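Local coordinates for Xaa-Pro Dipeptidase (Alteromonas macleodii, PDB 2QS8), which probably hydrolyses dipeptides or C-terminal peptide bonds as a metal-dependent enzyme of the amidohydrolase superfamily, at residues K15-K20 with T60-L65; L380-A385 with V403-L408; I278-F283 with G326-V331; G271-P276 with G320-F325; M230-H235 with A248-I253. All coordinates share one frame; numbering follows the deposited sequence.

Interaction 1: residues K15-K20 with T60-L65; sequences KLIDGK and TVLPGL
The flat groups that meet between Lys15-Ile17 and Thr60-Pro63 are peptide units; no aromatic ring takes part. Val61 N comes to Lys15 O from above the plane of that carbonyl, 36° out of it, at 2.9 Å. The return bond is placed differently. Ile17 N meets Val61 O almost head-on, in line with its C=O bond. Both N-H groups point nearly straight at their acceptors. The next carbonyl, Ile17 O, faces Pro63, which has no N-H to give. It lies 3.1 Å from Pro63 CD instead, and it takes a CA-H...O contact from Leu62. The ladder is parallel and joins strand 9-16 to strand 60-67. It belongs to the small beta domain that accompanies the TIM barrel in many amidohydrolases, and strand 60-67 leads on toward the metal ligands His69 and His71. On the face of Leu16 and Val61, Leu16 CD1 packs 4.0 Å from Val61 CG1. Leu16 has CG anti to the backbone N (chi1 172°), which turns CD1 toward Val61. On the face of Lys15 and Thr60, Lys15 CB sits 3.6 Å from Thr60 OG1. That hydroxyl bonds to Gly388 O. Further along, Ile17 and Leu62 run alongside each other, with Ile17 CD1 3.8 Å from Leu62 CD2. Helix 351-357 packs on both through Ile355. Beyond Ile17 the chain leaves the ladder, and Asp18 OD1 accepts from Lys20 N at 2.8 Å, an Asx turn.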
# COMPACT_ATOMS: atom_id res chain seq x y z
N LYS A 15 -46.02 -25.99 -29.68
CA LYS A 15 -46.28 -25.27 -28.44
C LYS A 15 -45.20 -24.21 -28.26
O LYS A 15 -44.09 -24.35 -28.79
CB LYS A 15 -46.31 -26.23 -27.26
CG LYS A 15 -47.48 -27.20 -27.31
CD LYS A 15 -47.73 -27.84 -25.96
CE LYS A 15 -49.02 -28.65 -25.97
NZ LYS A 15 -49.33 -29.14 -24.59
N LEU A 16 -45.52 -23.15 -27.53
CA LEU A 16 -44.55 -22.08 -27.34
C LEU A 16 -44.56 -21.45 -25.95
O LEU A 16 -45.58 -20.93 -25.50
CB LEU A 16 -44.78 -20.98 -28.37
CG LEU A 16 -43.97 -19.68 -28.18
CD1 LEU A 16 -42.51 -19.94 -28.52
CD2 LEU A 16 -44.52 -18.57 -29.07
N ILE A 17 -43.40 -21.51 -25.29
CA ILE A 17 -43.21 -20.88 -23.99
C ILE A 17 -42.33 -19.70 -24.41
O ILE A 17 -41.17 -19.88 -24.77
CB ILE A 17 -42.45 -21.81 -23.01
CG1 ILE A 17 -43.27 -23.09 -22.78
CG2 ILE A 17 -42.22 -21.09 -21.69
CD1 ILE A 17 -42.60 -24.08 -21.87
N ASP A 18 -42.89 -18.50 -24.39
CA ASP A 18 -42.15 -17.33 -24.84
C ASP A 18 -41.25 -16.61 -23.84
O ASP A 18 -40.46 -15.76 -24.24
CB ASP A 18 -43.10 -16.32 -25.51
CG ASP A 18 -44.02 -15.60 -24.52
OD1 ASP A 18 -43.89 -15.79 -23.30
OD2 ASP A 18 -44.87 -14.81 -24.98
N GLY A 19 -41.37 -16.93 -22.56
CA GLY A 19 -40.53 -16.28 -21.57
C GLY A 19 -41.21 -15.20 -20.76
O GLY A 19 -40.77 -14.90 -19.65
N LYS A 20 -42.27 -14.61 -21.30
CA LYS A 20 -43.01 -13.55 -20.62
C LYS A 20 -44.36 -14.07 -20.12
O LYS A 20 -44.66 -14.00 -18.93
CB LYS A 20 -43.25 -12.38 -21.57
CG LYS A 20 -42.02 -11.53 -21.86
CD LYS A 20 -41.99 -10.29 -20.97
CE LYS A 20 -40.77 -9.43 -21.26
NZ LYS A 20 -40.67 -9.06 -22.70
N THR A 60 -42.08 -28.35 -28.49
CA THR A 60 -42.39 -27.20 -27.66
C THR A 60 -41.16 -26.32 -27.81
O THR A 60 -40.04 -26.76 -27.56
CB THR A 60 -42.56 -27.58 -26.18
OG1 THR A 60 -43.73 -28.39 -26.02
CG2 THR A 60 -42.69 -26.32 -25.32
N VAL A 61 -41.37 -25.09 -28.27
CA VAL A 61 -40.28 -24.15 -28.47
C VAL A 61 -40.15 -23.22 -27.26
O VAL A 61 -41.16 -22.84 -26.65
CB VAL A 61 -40.51 -23.30 -29.75
CG1 VAL A 61 -39.45 -22.22 -29.87
CG2 VAL A 61 -40.50 -24.20 -30.98
N LEU A 62 -38.91 -22.90 -26.90
CA LEU A 62 -38.65 -22.00 -25.78
C LEU A 62 -37.52 -21.06 -26.18
O LEU A 62 -36.83 -21.29 -27.18
CB LEU A 62 -38.23 -22.78 -24.53
CG LEU A 62 -39.00 -24.04 -24.10
CD1 LEU A 62 -38.44 -25.24 -24.83
CD2 LEU A 62 -38.87 -24.25 -22.60
N PRO A 63 -37.33 -19.97 -25.44
CA PRO A 63 -36.22 -19.11 -25.84
C PRO A 63 -34.94 -19.77 -25.34
O PRO A 63 -35.01 -20.66 -24.49
CB PRO A 63 -36.54 -17.78 -25.15
CG PRO A 63 -37.32 -18.18 -23.95
CD PRO A 63 -38.17 -19.33 -24.41
N GLY A 64 -33.79 -19.38 -25.88
CA GLY A 64 -32.54 -19.97 -25.44
C GLY A 64 -32.38 -19.90 -23.93
O GLY A 64 -32.64 -18.87 -23.33
N LEU A 65 -31.94 -20.99 -23.31
CA LEU A 65 -31.76 -21.02 -21.87
C LEU A 65 -30.43 -20.38 -21.41
O LEU A 65 -29.45 -20.36 -22.16
CB LEU A 65 -31.85 -22.47 -21.37
CG LEU A 65 -33.18 -23.16 -21.73
CD1 LEU A 65 -33.11 -24.63 -21.33
CD2 LEU A 65 -34.33 -22.46 -21.03

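Interaction 2: residues L380-A385 with V403-L408; sequences LADLIA and VIKDGL
Leu383 and Ile404 form a hydrogen-bonded antiparallel pair, in strands that run at 175° to each other with axes 4.7 Å apart. Ile404 N reaches Leu383 O at 2.7 Å, and Leu383 N answers to Ile404 O. The next pair, Ile384 with Val403, is non-hydrogen-bonded. The side chains of the first pair touch only lightly, Leu383 CD1 lying 4.3 Å from Ile404 CG2. Contact is closer where the strand ends and the chain turns. A type I' turn from Lys405 to Leu408 makes a tight hairpin between strands 400-405 and 408-411, with Asp406 and Gly407 at its corners. Ala381 sits against this corner: its CB is 3.4 Å from Gly407 N, and its carbonyl O accepts from the same N-H at 2.9 Å. Asp382 reaches the turn from beside it. Its CG stands anti to the carbonyl carbon (chi1 -85°), and OD1 takes Asp406 N at 2.8 Å, nearly along its own C-O axis. The aliphatic part of Lys405 passes the same oxygen, while its NZ bonds to Gly134 O. Strand 400-405 of this hairpin pairs with strand 383-386 in the sheet of the small beta domain. Two carboxylates come near each other here, Asp382 OD1 being 5.1 Å from Asp406 OD1. Arg136 makes a salt bridge to each, through Asp382 OD2 and Asp406 OD1, so the repulsion is probably offset and both acids are likely to stay ionised.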
# COMPACT_ATOMS: atom_id res chain seq x y z
N LEU A 380 -33.23 -10.94 -30.39
CA LEU A 380 -32.32 -11.83 -31.11
C LEU A 380 -32.91 -13.24 -31.19
O LEU A 380 -33.55 -13.72 -30.25
CB LEU A 380 -30.95 -11.85 -30.43
CG LEU A 380 -30.15 -10.54 -30.46
CD1 LEU A 380 -28.87 -10.67 -29.63
CD2 LEU A 380 -29.80 -10.18 -31.90
N ALA A 381 -32.67 -13.89 -32.32
CA ALA A 381 -33.17 -15.24 -32.57
C ALA A 381 -32.40 -16.37 -31.90
O ALA A 381 -31.61 -17.08 -32.53
CB ALA A 381 -33.25 -15.48 -34.08
N ASP A 382 -32.63 -16.53 -30.60
CA ASP A 382 -32.02 -17.59 -29.81
C ASP A 382 -33.19 -18.46 -29.36
O ASP A 382 -33.95 -18.07 -28.46
CB ASP A 382 -31.29 -17.01 -28.59
CG ASP A 382 -29.87 -16.55 -28.91
OD1 ASP A 382 -29.56 -16.34 -30.10
OD2 ASP A 382 -29.07 -16.40 -27.95
N LEU A 383 -33.34 -19.62 -29.98
CA LEU A 383 -34.45 -20.52 -29.65
C LEU A 383 -34.06 -21.99 -29.55
O LEU A 383 -33.13 -22.46 -30.20
CB LEU A 383 -35.57 -20.40 -30.69
CG LEU A 383 -36.07 -19.02 -31.14
CD1 LEU A 383 -35.12 -18.46 -32.18
CD2 LEU A 383 -37.48 -19.16 -31.72
N ILE A 384 -34.81 -22.71 -28.73
CA ILE A 384 -34.58 -24.14 -28.56
C ILE A 384 -35.93 -24.84 -28.66
O ILE A 384 -36.98 -24.19 -28.58
CB ILE A 384 -33.95 -24.47 -27.19
CG1 ILE A 384 -34.93 -24.12 -26.07
CG2 ILE A 384 -32.64 -23.71 -27.02
CD1 ILE A 384 -34.54 -24.68 -24.71
N ALA A 385 -35.90 -26.15 -28.85
CA ALA A 385 -37.13 -26.93 -28.95
C ALA A 385 -36.90 -28.28 -28.30
O ALA A 385 -35.77 -28.74 -28.20
CB ALA A 385 -37.51 -27.10 -30.40
N VAL A 403 -31.40 -26.32 -31.38
CA VAL A 403 -30.78 -25.14 -30.81
C VAL A 403 -30.46 -24.15 -31.91
O VAL A 403 -29.71 -24.47 -32.84
CB VAL A 403 -29.46 -25.50 -30.07
CG1 VAL A 403 -28.82 -24.24 -29.49
CG2 VAL A 403 -29.73 -26.51 -28.97
N ILE A 404 -31.06 -22.97 -31.81
CA ILE A 404 -30.84 -21.90 -32.78
C ILE A 404 -30.23 -20.72 -32.04
O ILE A 404 -30.72 -20.31 -31.00
CB ILE A 404 -32.16 -21.43 -33.44
CG1 ILE A 404 -32.80 -22.61 -34.18
CG2 ILE A 404 -31.87 -20.29 -34.40
CD1 ILE A 404 -34.18 -22.31 -34.77
N LYS A 405 -29.15 -20.18 -32.59
CA LYS A 405 -28.48 -19.06 -31.95
C LYS A 405 -28.16 -18.01 -33.00
O LYS A 405 -27.54 -18.31 -34.02
CB LYS A 405 -27.19 -19.53 -31.29
CG LYS A 405 -26.35 -18.42 -30.69
CD LYS A 405 -24.91 -18.89 -30.57
CE LYS A 405 -23.97 -17.77 -30.19
NZ LYS A 405 -22.57 -18.24 -30.29
N ASP A 406 -28.59 -16.78 -32.73
CA ASP A 406 -28.38 -15.66 -33.63
C ASP A 406 -28.99 -15.94 -35.00
O ASP A 406 -28.42 -15.60 -36.04
CB ASP A 406 -26.88 -15.37 -33.76
CG ASP A 406 -26.59 -13.89 -33.95
OD1 ASP A 406 -27.10 -13.07 -33.15
OD2 ASP A 406 -25.85 -13.55 -34.90
N GLY A 407 -30.16 -16.57 -35.01
CA GLY A 407 -30.84 -16.88 -36.26
C GLY A 407 -30.27 -18.05 -37.04
O GLY A 407 -30.73 -18.32 -38.15
N LEU A 408 -29.29 -18.75 -36.48
CA LEU A 408 -28.70 -19.91 -37.15
C LEU A 408 -28.98 -21.21 -36.41
O LEU A 408 -28.93 -21.27 -35.18
CB LEU A 408 -27.19 -19.73 -37.33
CG LEU A 408 -26.70 -18.93 -38.55
CD1 LEU A 408 -27.35 -17.56 -38.61
CD2 LEU A 408 -25.18 -18.79 -38.48

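Interaction 3: residues I278-F283 with G326-V331; sequences ISAGEF and GTDAGV. With MET (methionine), chain D.
Ala280 and Asp328 meet through their CB atoms, 3.5 Å apart, beside the bound methionine. No hydrogen bond links the two segments, so shape carries the contact. The Ala280 methyl also lies 3.5 Å from Thr327 O and touches CE of the ligand. Asp328 has CG anti to its backbone N (chi1 -161°). This swings the carboxylate past Ala280 toward the ligand, and OD2 accepts from the methionine N at 3.0 Å. Asp328 is also a ligand of the magnesium ion, with His69 and His71. One residue thus serves both metal and ligand, at the position the metal-binding aspartate holds in this superfamily. At the other end of the contact, the side chains of Phe283 and Val331 pass each other head to tail. Phe283 has CG anti to its backbone N (chi1 -173°), and its ring presents CD2 to Val331 CG1 at 3.5 Å. Val331 O lies over one face of the ring, 4.0 Å from Phe283 CZ. An alanine in place of Phe283 would probably open a gap beside Val331 and leave Val331 freer to move. Ser279 OG and Thr327 OG1 bond outside the contact, to Glu340 and Asp67. Helix 278-287 thus rests on the loop with its Ala280 and Phe283 side. Helix 339-346 packs on helix 278-287 through Tyr343, helix 299-319 meets Ile278 through Ile309 and Phe313, and the loop is backbone-bonded to His69 and His71.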
# COMPACT_ATOMS: atom_id res chain seq x y z
N ILE A 278 -28.37 -25.34 -6.81
CA ILE A 278 -28.80 -26.47 -6.00
C ILE A 278 -28.05 -27.74 -6.41
O ILE A 278 -27.62 -28.51 -5.56
CB ILE A 278 -30.32 -26.73 -6.13
CG1 ILE A 278 -31.10 -25.48 -5.75
CG2 ILE A 278 -30.73 -27.89 -5.22
CD1 ILE A 278 -32.58 -25.57 -6.03
N SER A 279 -27.90 -27.93 -7.72
CA SER A 279 -27.20 -29.10 -8.26
C SER A 279 -25.85 -29.32 -7.60
O SER A 279 -25.58 -30.40 -7.08
CB SER A 279 -26.99 -28.95 -9.77
OG SER A 279 -28.21 -28.96 -10.47
N ALA A 280 -25.01 -28.30 -7.63
CA ALA A 280 -23.67 -28.38 -7.05
C ALA A 280 -23.79 -28.70 -5.57
O ALA A 280 -22.96 -29.42 -5.02
CB ALA A 280 -22.92 -27.06 -7.25
N GLY A 281 -24.82 -28.16 -4.93
CA GLY A 281 -25.03 -28.42 -3.52
C GLY A 281 -25.26 -29.90 -3.28
O GLY A 281 -24.58 -30.53 -2.46
N GLU A 282 -26.21 -30.47 -4.02
CA GLU A 282 -26.54 -31.89 -3.92
C GLU A 282 -25.33 -32.74 -4.30
O GLU A 282 -25.14 -33.84 -3.78
CB GLU A 282 -27.72 -32.23 -4.84
CG GLU A 282 -29.02 -31.53 -4.48
CD GLU A 282 -29.58 -31.97 -3.14
OE1 GLU A 282 -29.73 -33.19 -2.94
OE2 GLU A 282 -29.87 -31.10 -2.29
N PHE A 283 -24.51 -32.22 -5.22
CA PHE A 283 -23.32 -32.94 -5.67
C PHE A 283 -22.31 -33.18 -4.54
O PHE A 283 -21.91 -34.32 -4.29
CB PHE A 283 -22.63 -32.16 -6.79
CG PHE A 283 -21.49 -32.90 -7.43
CD1 PHE A 283 -21.72 -33.79 -8.47
CD2 PHE A 283 -20.19 -32.73 -6.98
CE1 PHE A 283 -20.68 -34.49 -9.05
CE2 PHE A 283 -19.14 -33.44 -7.55
CZ PHE A 283 -19.39 -34.32 -8.59
N GLY A 326 -28.87 -20.80 -12.14
CA GLY A 326 -27.43 -21.00 -12.02
C GLY A 326 -27.11 -22.36 -11.40
O GLY A 326 -27.65 -22.70 -10.36
N THR A 327 -26.21 -23.11 -12.02
CA THR A 327 -25.90 -24.46 -11.56
C THR A 327 -24.53 -24.76 -10.92
O THR A 327 -24.40 -25.69 -10.12
CB THR A 327 -26.05 -25.43 -12.74
OG1 THR A 327 -24.96 -25.23 -13.65
CG2 THR A 327 -27.35 -25.16 -13.50
N ASP A 328 -23.53 -23.97 -11.28
CA ASP A 328 -22.16 -24.16 -10.80
C ASP A 328 -21.61 -25.41 -11.50
O ASP A 328 -20.87 -26.21 -10.90
CB ASP A 328 -22.10 -24.32 -9.28
CG ASP A 328 -20.69 -24.07 -8.72
OD1 ASP A 328 -19.77 -23.74 -9.50
OD2 ASP A 328 -20.50 -24.19 -7.49
N ALA A 329 -22.01 -25.58 -12.76
CA ALA A 329 -21.52 -26.67 -13.59
C ALA A 329 -20.01 -26.45 -13.72
O ALA A 329 -19.55 -25.37 -14.07
CB ALA A 329 -22.18 -26.61 -14.96
N GLY A 330 -19.25 -27.48 -13.45
CA GLY A 330 -17.79 -27.41 -13.44
C GLY A 330 -17.40 -28.14 -12.17
O GLY A 330 -16.26 -28.55 -11.98
N VAL A 331 -18.39 -28.27 -11.32
CA VAL A 331 -18.38 -29.07 -10.16
C VAL A 331 -18.90 -30.38 -10.70
O VAL A 331 -18.16 -31.33 -10.89
CB VAL A 331 -19.30 -28.49 -9.05
CG1 VAL A 331 -19.36 -29.45 -7.88
CG2 VAL A 331 -18.79 -27.13 -8.61
N MET D . -18.16 -24.13 -5.65
CA MET D . -18.88 -23.97 -4.35
C MET D . -17.92 -24.05 -3.16
O MET D . -18.28 -23.51 -2.10
CB MET D . -19.94 -25.06 -4.21
CG MET D . -20.76 -24.94 -2.96
SD MET D . -22.09 -26.08 -2.96
CE MET D . -23.09 -25.37 -4.24
OXT MET D . -16.84 -24.65 -3.32

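Interaction 4: residues G271-P276 with G320-F325; sequences GTYYVP and GVKIAF
Tyr274 and Ile323 form a single backbone bridge in the wall of the TIM barrel. Segment 320-325 runs beside strand 273-275, where the last barrel strand of an amidohydrolase is expected. The tight part lies around this bridge. Tyr274 N donates to Lys322 O at 2.8 Å, and Ala324 N donates back to Tyr274 O at 3.1 Å. Side chains close in around the bridge. Tyr273 CD2 presses on Ala324 CB at 3.6 Å. Tyr274 and Ile323 extend in a common direction as neighbours, while Val321 CG1 meets Tyr274 CB at 3.8 Å. Both tyrosine hydroxyls are held by outside partners, Tyr273 OH by Glu361 and Tyr274 OH by His255 O. Helix 360-365 packs on Tyr273 and Ala324, and helix 261-270 on Tyr274 and Val321. The other end is looser and nearer solvent. Gly271, the positive-phi residue of a Schellman motif that ends the preceding helix, touches only the aliphatic chain of Lys322. That chain bends at chi3 (76°) and again at chi4 (69°). The bends fold it over the Tyr273 ring, and Lys322 CE stands 4.0 Å from the centroid of that ring in a CH-pi contact. Here no direct backbone bond joins Thr272 to Lys322. A water fills the step, donating to Thr272 O at 2.9 Å and accepting from Lys322 N at 2.8 Å.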
# COMPACT_ATOMS: atom_id res chain seq x y z
N GLY A 271 -32.90 -5.38 -4.56
CA GLY A 271 -33.15 -6.03 -5.84
C GLY A 271 -31.98 -6.90 -6.28
O GLY A 271 -31.61 -6.90 -7.45
N THR A 272 -31.42 -7.65 -5.35
CA THR A 272 -30.28 -8.53 -5.64
C THR A 272 -30.78 -9.89 -6.13
O THR A 272 -31.75 -10.41 -5.60
CB THR A 272 -29.42 -8.77 -4.39
OG1 THR A 272 -29.29 -7.55 -3.65
CG2 THR A 272 -28.04 -9.26 -4.81
N TYR A 273 -30.11 -10.46 -7.13
CA TYR A 273 -30.51 -11.78 -7.65
C TYR A 273 -29.87 -12.94 -6.89
O TYR A 273 -28.71 -12.87 -6.50
CB TYR A 273 -30.16 -11.91 -9.13
CG TYR A 273 -31.26 -11.44 -10.06
CD1 TYR A 273 -31.30 -10.12 -10.54
CD2 TYR A 273 -32.28 -12.31 -10.46
CE1 TYR A 273 -32.32 -9.69 -11.40
CE2 TYR A 273 -33.30 -11.90 -11.32
CZ TYR A 273 -33.32 -10.59 -11.79
OH TYR A 273 -34.32 -10.20 -12.66
N TYR A 274 -30.65 -14.00 -6.68
CA TYR A 274 -30.17 -15.20 -5.99
C TYR A 274 -29.97 -16.33 -7.01
O TYR A 274 -30.91 -16.73 -7.69
CB TYR A 274 -31.18 -15.65 -4.92
CG TYR A 274 -30.80 -16.94 -4.20
CD1 TYR A 274 -31.77 -17.82 -3.74
CD2 TYR A 274 -29.46 -17.27 -3.97
CE1 TYR A 274 -31.43 -18.99 -3.07
CE2 TYR A 274 -29.11 -18.43 -3.30
CZ TYR A 274 -30.10 -19.29 -2.85
OH TYR A 274 -29.75 -20.44 -2.19
N VAL A 275 -28.74 -16.83 -7.11
CA VAL A 275 -28.39 -17.92 -8.01
C VAL A 275 -28.05 -19.10 -7.08
O VAL A 275 -26.93 -19.23 -6.60
CB VAL A 275 -27.16 -17.57 -8.85
CG1 VAL A 275 -26.91 -18.62 -9.89
CG2 VAL A 275 -27.35 -16.23 -9.49
N PRO A 276 -29.03 -19.97 -6.83
CA PRO A 276 -28.90 -21.13 -5.95
C PRO A 276 -27.85 -22.22 -6.20
O PRO A 276 -27.18 -22.63 -5.27
CB PRO A 276 -30.31 -21.69 -5.91
CG PRO A 276 -30.82 -21.39 -7.27
CD PRO A 276 -30.34 -19.99 -7.51
N GLY A 320 -40.01 -14.36 -1.64
CA GLY A 320 -40.07 -13.42 -2.75
C GLY A 320 -38.75 -12.86 -3.25
O GLY A 320 -38.73 -11.86 -3.96
N VAL A 321 -37.64 -13.51 -2.89
CA VAL A 321 -36.32 -13.09 -3.33
C VAL A 321 -36.18 -13.35 -4.83
O VAL A 321 -36.56 -14.41 -5.31
CB VAL A 321 -35.21 -13.86 -2.58
CG1 VAL A 321 -33.85 -13.54 -3.16
CG2 VAL A 321 -35.25 -13.52 -1.10
N LYS A 322 -35.62 -12.39 -5.56
CA LYS A 322 -35.44 -12.57 -7.00
C LYS A 322 -34.48 -13.74 -7.24
O LYS A 322 -33.47 -13.88 -6.54
CB LYS A 322 -34.90 -11.29 -7.63
CG LYS A 322 -35.83 -10.11 -7.46
CD LYS A 322 -35.10 -8.80 -7.69
CE LYS A 322 -34.87 -8.55 -9.15
NZ LYS A 322 -36.17 -8.27 -9.81
N ILE A 323 -34.81 -14.57 -8.22
CA ILE A 323 -34.02 -15.75 -8.53
C ILE A 323 -33.71 -15.90 -10.01
O ILE A 323 -34.58 -15.75 -10.86
CB ILE A 323 -34.75 -17.03 -8.04
CG1 ILE A 323 -34.75 -17.06 -6.50
CG2 ILE A 323 -34.10 -18.27 -8.62
CD1 ILE A 323 -35.52 -18.22 -5.89
N ALA A 324 -32.44 -16.19 -10.30
CA ALA A 324 -31.98 -16.41 -11.66
C ALA A 324 -31.28 -17.77 -11.71
O ALA A 324 -30.55 -18.14 -10.77
CB ALA A 324 -31.01 -15.30 -12.08
N PHE A 325 -31.50 -18.50 -12.79
CA PHE A 325 -30.94 -19.84 -13.00
C PHE A 325 -29.39 -19.91 -12.98
O PHE A 325 -28.71 -19.20 -13.72
CB PHE A 325 -31.45 -20.38 -14.33
CG PHE A 325 -31.18 -21.84 -14.53
CD1 PHE A 325 -32.12 -22.79 -14.13
CD2 PHE A 325 -30.02 -22.27 -15.15
CE1 PHE A 325 -31.90 -24.13 -14.34
CE2 PHE A 325 -29.80 -23.62 -15.37
CZ PHE A 325 -30.74 -24.55 -14.96
O HOH W 1 -34.44 -9.99 -4.66

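Interaction 5: residues M230-H235 with A248-I253; sequences MWVAVH and AGVDSI
Val232 and Asp251 join neighbouring parallel strands of the TIM barrel. The unit is a beta-alpha-beta crossover: strand 231-236, helix 239-248, strand 252-253. Asp251 can be followed outward from its backbone. Its CB lies 3.5 Å from Val232 O, the carbonyl that accepts from Asp251 N and, weakly, from Ser252 N. CG is 3.7 Å from Val232 N. At the tip the two oxygens part. OD2 takes Val232 N at 2.7 Å on its anti side, 17° out of the carboxylate plane, and also touches Trp231 at CA and CB. OD1 makes a salt bridge to Arg367. The carboxylate thus appears to stand in for a backbone carbonyl at the start of the ladder. A leucine in place of Asp251 would probably leave Val232 N-H without this acceptor and Arg367 without its mate. Beyond Asp251 the pairing is regular, with Ala233 opposite Ser252 and Val234 opposite Ile253. Val234 N bonds to Ser252 O at 2.8 Å. The strand then runs on to His235, which lines the methionine pocket. Ser252 OG leans on Ala233 and bonds to Glu254 and Arg111. Toward the crossover helix, Val234 and Val250 both touch Ala245. Val250 lies roughly perpendicular across the two strand valines. Its CG1 lies 3.6 Å from Val232 CG1 and 3.4 Å from Val234 CG2.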
# COMPACT_ATOMS: atom_id res chain seq x y z
N MSE A 230 -19.26 -2.91 -14.95
CA MSE A 230 -19.19 -4.35 -14.74
C MSE A 230 -20.16 -4.82 -13.67
O MSE A 230 -20.33 -4.15 -12.66
CB MSE A 230 -17.76 -4.71 -14.35
CG MSE A 230 -16.76 -4.35 -15.42
SE MSE A 230 -14.94 -4.73 -14.82
CE MSE A 230 -14.68 -6.59 -15.49
N TRP A 231 -20.82 -5.95 -13.91
CA TRP A 231 -21.74 -6.48 -12.90
C TRP A 231 -20.88 -7.19 -11.86
O TRP A 231 -19.71 -7.50 -12.12
CB TRP A 231 -22.75 -7.46 -13.51
CG TRP A 231 -22.21 -8.36 -14.60
CD1 TRP A 231 -22.40 -8.22 -15.94
CD2 TRP A 231 -21.40 -9.53 -14.44
NE1 TRP A 231 -21.78 -9.23 -16.62
CE2 TRP A 231 -21.16 -10.06 -15.73
CE3 TRP A 231 -20.87 -10.20 -13.33
CZ2 TRP A 231 -20.39 -11.21 -15.94
CZ3 TRP A 231 -20.11 -11.35 -13.53
CH2 TRP A 231 -19.88 -11.85 -14.83
N VAL A 232 -21.44 -7.45 -10.69
CA VAL A 232 -20.70 -8.11 -9.63
C VAL A 232 -21.45 -9.33 -9.09
O VAL A 232 -22.53 -9.20 -8.50
CB VAL A 232 -20.40 -7.12 -8.47
CG1 VAL A 232 -19.68 -7.82 -7.32
CG2 VAL A 232 -19.56 -5.96 -8.98
N ALA A 233 -20.89 -10.52 -9.32
CA ALA A 233 -21.45 -11.77 -8.83
C ALA A 233 -20.68 -12.07 -7.54
O ALA A 233 -19.49 -11.79 -7.45
CB ALA A 233 -21.24 -12.89 -9.85
N VAL A 234 -21.35 -12.64 -6.54
CA VAL A 234 -20.70 -12.90 -5.26
C VAL A 234 -20.89 -14.28 -4.63
O VAL A 234 -22.01 -14.67 -4.29
CB VAL A 234 -21.13 -11.82 -4.22
CG1 VAL A 234 -20.43 -12.05 -2.88
CG2 VAL A 234 -20.82 -10.44 -4.75
N HIS A 235 -19.79 -15.01 -4.48
CA HIS A 235 -19.83 -16.32 -3.82
C HIS A 235 -20.06 -16.02 -2.33
O HIS A 235 -19.38 -15.17 -1.77
CB HIS A 235 -18.48 -17.02 -3.99
CG HIS A 235 -18.27 -18.18 -3.07
ND1 HIS A 235 -18.49 -19.49 -3.44
CD2 HIS A 235 -17.85 -18.23 -1.78
CE1 HIS A 235 -18.21 -20.29 -2.43
NE2 HIS A 235 -17.82 -19.55 -1.41
N ALA A 248 -23.61 -3.68 -0.01
CA ALA A 248 -22.68 -2.93 -0.85
C ALA A 248 -23.28 -2.67 -2.23
O ALA A 248 -22.87 -1.74 -2.93
CB ALA A 248 -21.35 -3.68 -0.99
N GLY A 249 -24.25 -3.49 -2.62
CA GLY A 249 -24.91 -3.31 -3.90
C GLY A 249 -24.54 -4.25 -5.02
O GLY A 249 -24.68 -3.90 -6.19
N VAL A 250 -24.07 -5.45 -4.69
CA VAL A 250 -23.69 -6.40 -5.73
C VAL A 250 -24.95 -6.85 -6.49
O VAL A 250 -26.06 -6.70 -5.99
CB VAL A 250 -22.93 -7.62 -5.14
CG1 VAL A 250 -21.70 -7.14 -4.40
CG2 VAL A 250 -23.83 -8.40 -4.20
N ASP A 251 -24.76 -7.38 -7.69
CA ASP A 251 -25.87 -7.82 -8.53
C ASP A 251 -26.45 -9.18 -8.18
O ASP A 251 -27.65 -9.41 -8.32
CB ASP A 251 -25.43 -7.81 -10.00
CG ASP A 251 -25.04 -6.43 -10.46
OD1 ASP A 251 -25.94 -5.63 -10.79
OD2 ASP A 251 -23.82 -6.12 -10.47
N SER A 252 -25.61 -10.10 -7.71
CA SER A 252 -26.10 -11.42 -7.37
C SER A 252 -25.27 -12.15 -6.31
O SER A 252 -24.07 -11.93 -6.16
CB SER A 252 -26.20 -12.28 -8.64
OG SER A 252 -24.93 -12.47 -9.23
N ILE A 253 -25.96 -13.01 -5.57
CA ILE A 253 -25.35 -13.83 -4.55
C ILE A 253 -25.42 -15.27 -5.07
O ILE A 253 -26.50 -15.74 -5.45
CB ILE A 253 -26.12 -13.75 -3.22
CG1 ILE A 253 -26.05 -12.34 -2.63
CG2 ILE A 253 -25.58 -14.79 -2.25
CD1 ILE A 253 -24.64 -11.84 -2.37

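From the N terminus, interaction 1 comes first and closes a loop of beta strands between residues 20 and 60. Interaction 5 follows and closes the short path through helix 239-248. Interactions 4 and 3 then cross: 271-276 and 278-283 come in that order, and their partners 320-325 and 326-331 follow in the same order. Interaction 2 closes last, near the C terminus. None nests in another. Interactions 1 and 2 meet in one sheet, where Leu62 N probably bonds to Ile384 O, so both chain ends share the small beta domain. Interactions 5 and 4 are joined through strands 252-253 and 273-275 in the barrel, and Val275 touches Gly326 of interaction 3.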